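Local coordinates for toxin protein (Yersinia entomophaga, PDB 6AQK), which is the C-terminal toxin domain of RHS2 from an insect pathogen and probably acts as an ADP-ribosyltransferase, at residues Y27-S32 with S56-I61. Sequence-based numbering, arbitrary orientation.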
loop_
_atom_site.group_PDB
_atom_site.type_symbol
_atom_site.label_atom_id
_atom_site.label_comp_id
_atom_site.label_asym_id
_atom_site.label_seq_id
_atom_site.Cartn_x
_atom_site.Cartn_y
_atom_site.Cartn_z
ATOM N N TYR A 27 -0.193 10.065 9.923
ATOM C CA TYR A 27 0.241 8.967 9.041
ATOM C C TYR A 27 1.627 8.343 9.387
ATOM O O TYR A 27 1.736 7.129 9.477
ATOM C CB TYR A 27 0.179 9.403 7.597
ATOM C CG TYR A 27 0.768 8.420 6.616
ATOM C CD1 TYR A 27 0.056 7.289 6.261
ATOM C CD2 TYR A 27 2.049 8.616 6.039
ATOM C CE1 TYR A 27 0.567 6.352 5.368
ATOM C CE2 TYR A 27 2.566 7.665 5.133
ATOM C CZ TYR A 27 1.805 6.549 4.822
ATOM O OH TYR A 27 2.198 5.567 3.983
ATOM N N PRO A 28 2.674 9.155 9.585
ATOM C CA PRO A 28 3.986 8.563 9.919
ATOM C C PRO A 28 3.978 7.597 11.124
ATOM O O PRO A 28 4.716 6.620 11.120
ATOM C CB PRO A 28 4.847 9.813 10.257
ATOM C CG PRO A 28 4.231 10.918 9.453
ATOM C CD PRO A 28 2.762 10.638 9.589
ATOM N N TYR A 29 3.167 7.894 12.133
ATOM C CA TYR A 29 3.023 6.995 13.288
ATOM C C TYR A 29 2.392 5.642 12.832
ATOM O O TYR A 29 2.825 4.579 13.219
ATOM C CB TYR A 29 2.144 7.613 14.353
ATOM C CG TYR A 29 2.864 8.726 15.098
ATOM C CD1 TYR A 29 3.657 8.444 16.164
ATOM C CD2 TYR A 29 2.792 10.069 14.658
ATOM C CE1 TYR A 29 4.324 9.465 16.848
ATOM C CE2 TYR A 29 3.469 11.096 15.336
ATOM C CZ TYR A 29 4.213 10.770 16.421
ATOM O OH TYR A 29 4.919 11.712 17.084
ATOM N N TYR A 30 1.375 5.715 12.018
ATOM C CA TYR A 30 0.642 4.489 11.531
ATOM C C TYR A 30 1.487 3.684 10.566
ATOM O O TYR A 30 1.565 2.418 10.647
ATOM C CB TYR A 30 -0.730 4.890 10.877
ATOM C CG TYR A 30 -1.697 5.244 11.969
ATOM C CD1 TYR A 30 -1.677 6.517 12.539
ATOM C CD2 TYR A 30 -2.556 4.286 12.508
ATOM C CE1 TYR A 30 -2.481 6.834 13.620
ATOM C CE2 TYR A 30 -3.364 4.592 13.598
ATOM C CZ TYR A 30 -3.308 5.874 14.149
ATOM O OH TYR A 30 -4.074 6.231 15.181
ATOM N N SER A 31 2.107 4.408 9.635
ATOM C CA SER A 31 2.979 3.783 8.667
ATOM C C SER A 31 4.169 3.073 9.362
ATOM O O SER A 31 4.457 1.916 9.095
ATOM C CB SER A 31 3.508 4.811 7.674
ATOM O OG SER A 31 4.228 4.102 6.682
ATOM N N SER A 32 4.829 3.768 10.281
ATOM C CA SER A 32 5.939 3.202 10.980
ATOM C C SER A 32 5.569 2.011 11.898
ATOM O O SER A 32 6.374 1.043 12.057
ATOM C CB SER A 32 6.718 4.331 11.696
ATOM O OG SER A 32 5.975 4.890 12.758
ATOM N N SER A 56 10.541 -0.199 20.727
ATOM C CA SER A 56 11.887 0.197 20.384
ATOM C C SER A 56 12.173 0.271 18.846
ATOM O O SER A 56 12.679 1.275 18.288
ATOM C CB SER A 56 12.863 -0.734 21.099
ATOM O OG SER A 56 14.163 -0.363 20.706
ATOM N N LYS A 57 11.745 -0.775 18.155
ATOM C CA LYS A 57 11.835 -0.826 16.713
ATOM C C LYS A 57 10.967 0.244 16.062
ATOM O O LYS A 57 11.391 0.936 15.147
ATOM C CB LYS A 57 11.341 -2.216 16.236
ATOM C CG LYS A 57 11.522 -2.478 14.737
ATOM C CD LYS A 57 12.963 -2.202 14.294
ATOM C CE LYS A 57 13.501 -3.329 13.449
ATOM N NZ LYS A 57 14.969 -3.156 13.322
ATOM N N TRP A 58 9.726 0.352 16.542
ATOM C CA TRP A 58 8.796 1.349 16.019
ATOM C C TRP A 58 9.415 2.757 16.121
ATOM O O TRP A 58 9.409 3.535 15.139
ATOM C CB TRP A 58 7.474 1.234 16.789
ATOM C CG TRP A 58 6.404 2.165 16.347
ATOM C CD1 TRP A 58 6.243 2.762 15.106
ATOM C CD2 TRP A 58 5.331 2.598 17.150
ATOM N NE1 TRP A 58 5.095 3.549 15.120
ATOM C CE2 TRP A 58 4.526 3.448 16.371
ATOM C CE3 TRP A 58 4.967 2.340 18.478
ATOM C CZ2 TRP A 58 3.394 4.103 16.915
ATOM C CZ3 TRP A 58 3.887 2.957 18.992
ATOM C CH2 TRP A 58 3.089 3.837 18.212
ATOM N N ALA A 59 10.011 3.061 17.277
ATOM C CA ALA A 59 10.613 4.411 17.483
ATOM C C ALA A 59 11.736 4.665 16.478
ATOM O O ALA A 59 11.852 5.747 15.872
ATOM C CB ALA A 59 11.093 4.567 18.937
ATOM N N GLU A 60 12.539 3.642 16.263
ATOM C CA GLU A 60 13.652 3.723 15.322
ATOM C C GLU A 60 13.148 4.059 13.947
ATOM O O GLU A 60 13.644 5.014 13.331
ATOM C CB GLU A 60 14.392 2.399 15.353
ATOM C CG GLU A 60 15.550 2.158 14.396
ATOM C CD GLU A 60 16.038 0.705 14.545
ATOM O OE1 GLU A 60 16.110 0.195 15.695
ATOM O OE2 GLU A 60 16.256 0.044 13.524
ATOM N N ILE A 61 12.112 3.338 13.491
ATOM C CA ILE A 61 11.574 3.598 12.145
ATOM C C ILE A 61 10.930 5.010 12.052
ATOM O O ILE A 61 11.126 5.784 11.086
ATOM C CB ILE A 61 10.566 2.542 11.786
ATOM C CG1 ILE A 61 11.223 1.170 11.756
ATOM C CG2 ILE A 61 9.858 2.822 10.447
ATOM C CD1 ILE A 61 10.206 0.102 12.075
#
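The helices carrying S32 and I61 run closer to antiparallel than to perpendicular, their axes at 130° and 9.5 Å apart at closest approach, and the CA atoms of S32 and I61 are the nearest pair, 5.8 Å apart. From segment 56-61 the W58 indole carries the polar part of the contact. Its extended first torsion (chi1 -178°) swings the ring away from its own backbone N and out to the other helix, where it comes in edge first and shares its single N-H between two oxygens. The bond from W58 NE1 to Y29 O, 3.1 Å, arrives in the carbonyl plane on a lone pair, although the oxygen itself lies somewhat out of the indole plane. The second, from W58 NE1 to S32 OG at 2.9 Å, is weak because the N-H...O angle closes to 124°. That hydroxyl gives its own proton back along its helix to P28 O, 2.7 Å from S32 OG, an oxygen that also takes the backbone N-H of S32; this is consistent with OG accepting the weak indole bond. The contact joins the start of helix 27-39 to helix 51-63 in the helical N-terminal part of the domain, which precedes the mixed sheet in sequence. Helix 74-90 packs against the indole through F77 and V80, and F33 meets it edge-to-face. Beside the polar pair, I61 brings CG2 to 3.7 Å from S32 CB, an apolar touch. Y29 sits looser: its CD1 is 4.4 Å from W58 CZ2, near the plane of the tyrosine ring, while its hydroxyl bonds to the backbone N of D71.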